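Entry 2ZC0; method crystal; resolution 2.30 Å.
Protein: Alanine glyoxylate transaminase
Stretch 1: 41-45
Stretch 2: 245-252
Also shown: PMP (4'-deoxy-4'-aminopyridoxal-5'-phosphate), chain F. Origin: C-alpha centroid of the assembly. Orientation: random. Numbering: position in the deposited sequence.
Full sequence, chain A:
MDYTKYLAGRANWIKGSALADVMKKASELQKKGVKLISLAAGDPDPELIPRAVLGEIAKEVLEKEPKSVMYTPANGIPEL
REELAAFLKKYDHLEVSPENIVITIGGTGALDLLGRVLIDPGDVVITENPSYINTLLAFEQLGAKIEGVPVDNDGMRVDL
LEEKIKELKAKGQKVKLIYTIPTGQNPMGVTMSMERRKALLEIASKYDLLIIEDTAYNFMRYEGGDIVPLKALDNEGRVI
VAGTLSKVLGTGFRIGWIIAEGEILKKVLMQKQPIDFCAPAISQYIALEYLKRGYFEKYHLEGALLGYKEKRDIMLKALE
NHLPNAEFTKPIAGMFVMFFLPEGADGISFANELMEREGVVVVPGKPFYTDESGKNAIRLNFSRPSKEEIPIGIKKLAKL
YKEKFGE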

# COMPACT_ATOMS: atom_id res chain seq x y z
N ALA A 41 33.27 -4.85 7.70
CA ALA A 41 32.82 -4.27 6.44
C ALA A 41 33.23 -5.06 5.21
O ALA A 41 34.29 -5.68 5.18
CB ALA A 41 33.31 -2.85 6.31
N GLY A 42 32.38 -5.03 4.19
CA GLY A 42 32.67 -5.75 2.97
C GLY A 42 33.38 -4.94 1.90
O GLY A 42 32.99 -4.96 0.73
N ASP A 43 34.44 -4.24 2.29
CA ASP A 43 35.18 -3.43 1.35
C ASP A 43 36.33 -4.18 0.68
O ASP A 43 36.84 -5.15 1.22
CB ASP A 43 35.75 -2.20 2.06
CG ASP A 43 34.67 -1.21 2.44
OD1 ASP A 43 34.11 -0.57 1.52
OD2 ASP A 43 34.37 -1.07 3.64
N PRO A 44 36.71 -3.75 -0.53
CA PRO A 44 37.83 -4.42 -1.20
C PRO A 44 39.06 -3.80 -0.56
O PRO A 44 38.93 -2.81 0.17
CB PRO A 44 37.66 -3.97 -2.65
CG PRO A 44 37.12 -2.58 -2.49
CD PRO A 44 36.05 -2.80 -1.43
N ASP A 45 40.25 -4.35 -0.81
CA ASP A 45 41.48 -3.77 -0.24
C ASP A 45 41.81 -2.55 -1.10
O ASP A 45 42.02 -2.68 -2.30
CB ASP A 45 42.64 -4.76 -0.31
CG ASP A 45 43.88 -4.27 0.45
OD1 ASP A 45 44.17 -3.05 0.46
OD2 ASP A 45 44.58 -5.13 1.03
N1 PMP F . 24.96 -7.75 -3.18
C2 PMP F . 25.69 -8.38 -2.23
C2A PMP F . 25.41 -9.87 -2.02
C3 PMP F . 26.66 -7.68 -1.47
O3 PMP F . 27.39 -8.35 -0.49
C4 PMP F . 26.86 -6.27 -1.72
C4A PMP F . 27.92 -5.52 -0.89
N4A PMP F . 27.37 -4.44 -0.07
C5 PMP F . 26.00 -5.61 -2.82
C6 PMP F . 25.06 -6.41 -3.51
C5A PMP F . 26.12 -4.12 -3.19
O4P PMP F . 27.13 -3.94 -3.62
P PMP F . 27.30 -2.35 -4.11
O1P PMP F . 27.46 -2.01 -5.97
O2P PMP F . 28.94 -1.77 -3.32
O3P PMP F . 25.97 -1.27 -3.51
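Stretch 2 245-252: LSKVLGTG

Residues 245-252 form a compact, turned segment that lies against the loop 41-45 of the same chain, bent at Gly42 (phi/psi -93/48) and extended from Asp43 onward, no two touching residues being fewer than 202 positions apart in sequence. Neither stretch contains a regular helix or strand, so the packing is best described residue by residue rather than by a crossing angle. The register follows from the shortest CA separations: Asp43 CA lies 6.3 Å from Thr251 CA, and Pro44 CA lies 5.8 Å from Lys247 CA. Thus the step from Asp43 to Pro44 runs against a step back from Thr251 to Lys247. In its 245-249 part the second stretch contains its own backbone hydrogen bonds, from Val248 N to Leu245 O at 2.8 Å and from Leu249 N to Leu245 O at 2.7 Å. Lys247 and Thr251 both meet Pro44, while the CA-to-CB bonds of Val248 and Leu249 point away.

Ala41 is out of reach of the second stretch: Ala41 CB comes no nearer than 8.0 Å, to Thr251 CG2. Its carbonyl serves the local backbone instead, through a weak hydrogen bond from Asp43 N to Ala41 O at 3.2 Å.

Gly42 meets the second stretch through its carbonyl. Gly42 O is 4.1 Å from Lys247 CE and 4.3 Å from Thr251 OG1, distances that indicate packing without a direct hydrogen bond. A water completes the link to the lysine: it donates to Gly42 O at 3.2 Å and accepts a weak hydrogen bond from Lys247 NZ at 3.4 Å. The lysine, with chi1 and chi2 both m, also reaches the cofactor, where Lys247 NZ is 3.3 Å from PMP C4A.

Asp43 has phi/psi of -91/154, in the extended region. Its CA-to-CB bond points sideways, but at chi1 of -70° (m) the end of the side chain comes nearer to Thr251. The modelled separation of Asp43 OD1 and Thr251 CG2, 2.9 Å, is too close in the model, so nothing is inferred from it; the CA separation of Asp43 and Thr251, given above, places the two residues side by side.

Pro44 has the largest covered area in its stretch, 61 Å² of its surface, and its CA-to-CB bond points toward the second stretch. Pro44 CD is 3.5 Å from Thr251 CB, a van der Waals contact; the first stretch as a whole covers 51 Å² of Thr251, whose CA-to-CB bond also points toward its partner. Farther round the ring, Pro44 CG lies 4.2 Å from Ser246 O and 4.5 Å from Gly250 CA, while Pro44 CB is 4.4 Å from Lys247 O. The phi/psi of 147/131 at Gly250 by itself calls for glycine, because a CB would be jammed against the preceding carbonyl oxygen.

Asp45 leaves the interface; the nearest approach of its side chain is 8.7 Å, from Asp45 CB to Lys247 O. In all, 206 Å² is buried, both sides summed, with no direct hydrogen bond across the contact.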

# COMPACT_ATOMS: atom_id res chain seq x y z
N LEU A 245 30.41 -3.54 -10.10
CA LEU A 245 31.86 -3.53 -10.28
C LEU A 245 32.51 -3.06 -8.99
O LEU A 245 33.73 -2.90 -8.93
CB LEU A 245 32.26 -2.55 -11.39
CG LEU A 245 32.47 -3.03 -12.83
CD1 LEU A 245 32.85 -1.83 -13.68
CD2 LEU A 245 33.57 -4.09 -12.89
N SER A 246 31.70 -2.84 -7.96
CA SER A 246 32.21 -2.37 -6.69
C SER A 246 33.36 -3.23 -6.12
O SER A 246 34.32 -2.68 -5.59
CB SER A 246 31.07 -2.25 -5.66
OG SER A 246 30.47 -3.50 -5.40
N LYS A 247 33.28 -4.55 -6.25
CA LYS A 247 34.35 -5.41 -5.72
C LYS A 247 35.56 -5.48 -6.64
O LYS A 247 36.54 -6.15 -6.33
CB LYS A 247 33.82 -6.82 -5.46
CG LYS A 247 32.51 -6.86 -4.69
CD LYS A 247 32.61 -6.12 -3.37
CE LYS A 247 31.24 -5.66 -2.91
NZ LYS A 247 30.28 -6.79 -2.74
N VAL A 248 35.50 -4.78 -7.77
CA VAL A 248 36.59 -4.78 -8.73
C VAL A 248 37.20 -3.39 -8.85
O VAL A 248 38.38 -3.18 -8.55
CB VAL A 248 36.10 -5.22 -10.13
CG1 VAL A 248 37.23 -5.11 -11.15
CG2 VAL A 248 35.56 -6.65 -10.07
N LEU A 249 36.39 -2.43 -9.30
CA LEU A 249 36.84 -1.06 -9.49
C LEU A 249 36.94 -0.32 -8.17
O LEU A 249 37.82 0.51 -7.97
CB LEU A 249 35.87 -0.33 -10.43
CG LEU A 249 36.18 1.13 -10.75
CD1 LEU A 249 37.45 1.21 -11.62
CD2 LEU A 249 34.99 1.74 -11.49
N GLY A 250 36.04 -0.63 -7.25
CA GLY A 250 36.02 0.04 -5.97
C GLY A 250 34.59 0.14 -5.49
O GLY A 250 33.69 0.56 -6.22
N THR A 251 34.38 -0.24 -4.25
CA THR A 251 33.07 -0.24 -3.63
C THR A 251 32.42 1.14 -3.44
O THR A 251 31.20 1.23 -3.30
CB THR A 251 33.18 -0.98 -2.30
OG1 THR A 251 32.03 -1.80 -2.10
CG2 THR A 251 33.34 -0.02 -1.17
N GLY A 252 33.21 2.21 -3.45
CA GLY A 252 32.66 3.54 -3.25
C GLY A 252 32.28 4.33 -4.51
O GLY A 252 31.80 5.46 -4.40
O HOH W 1 30.34 -6.78 0.64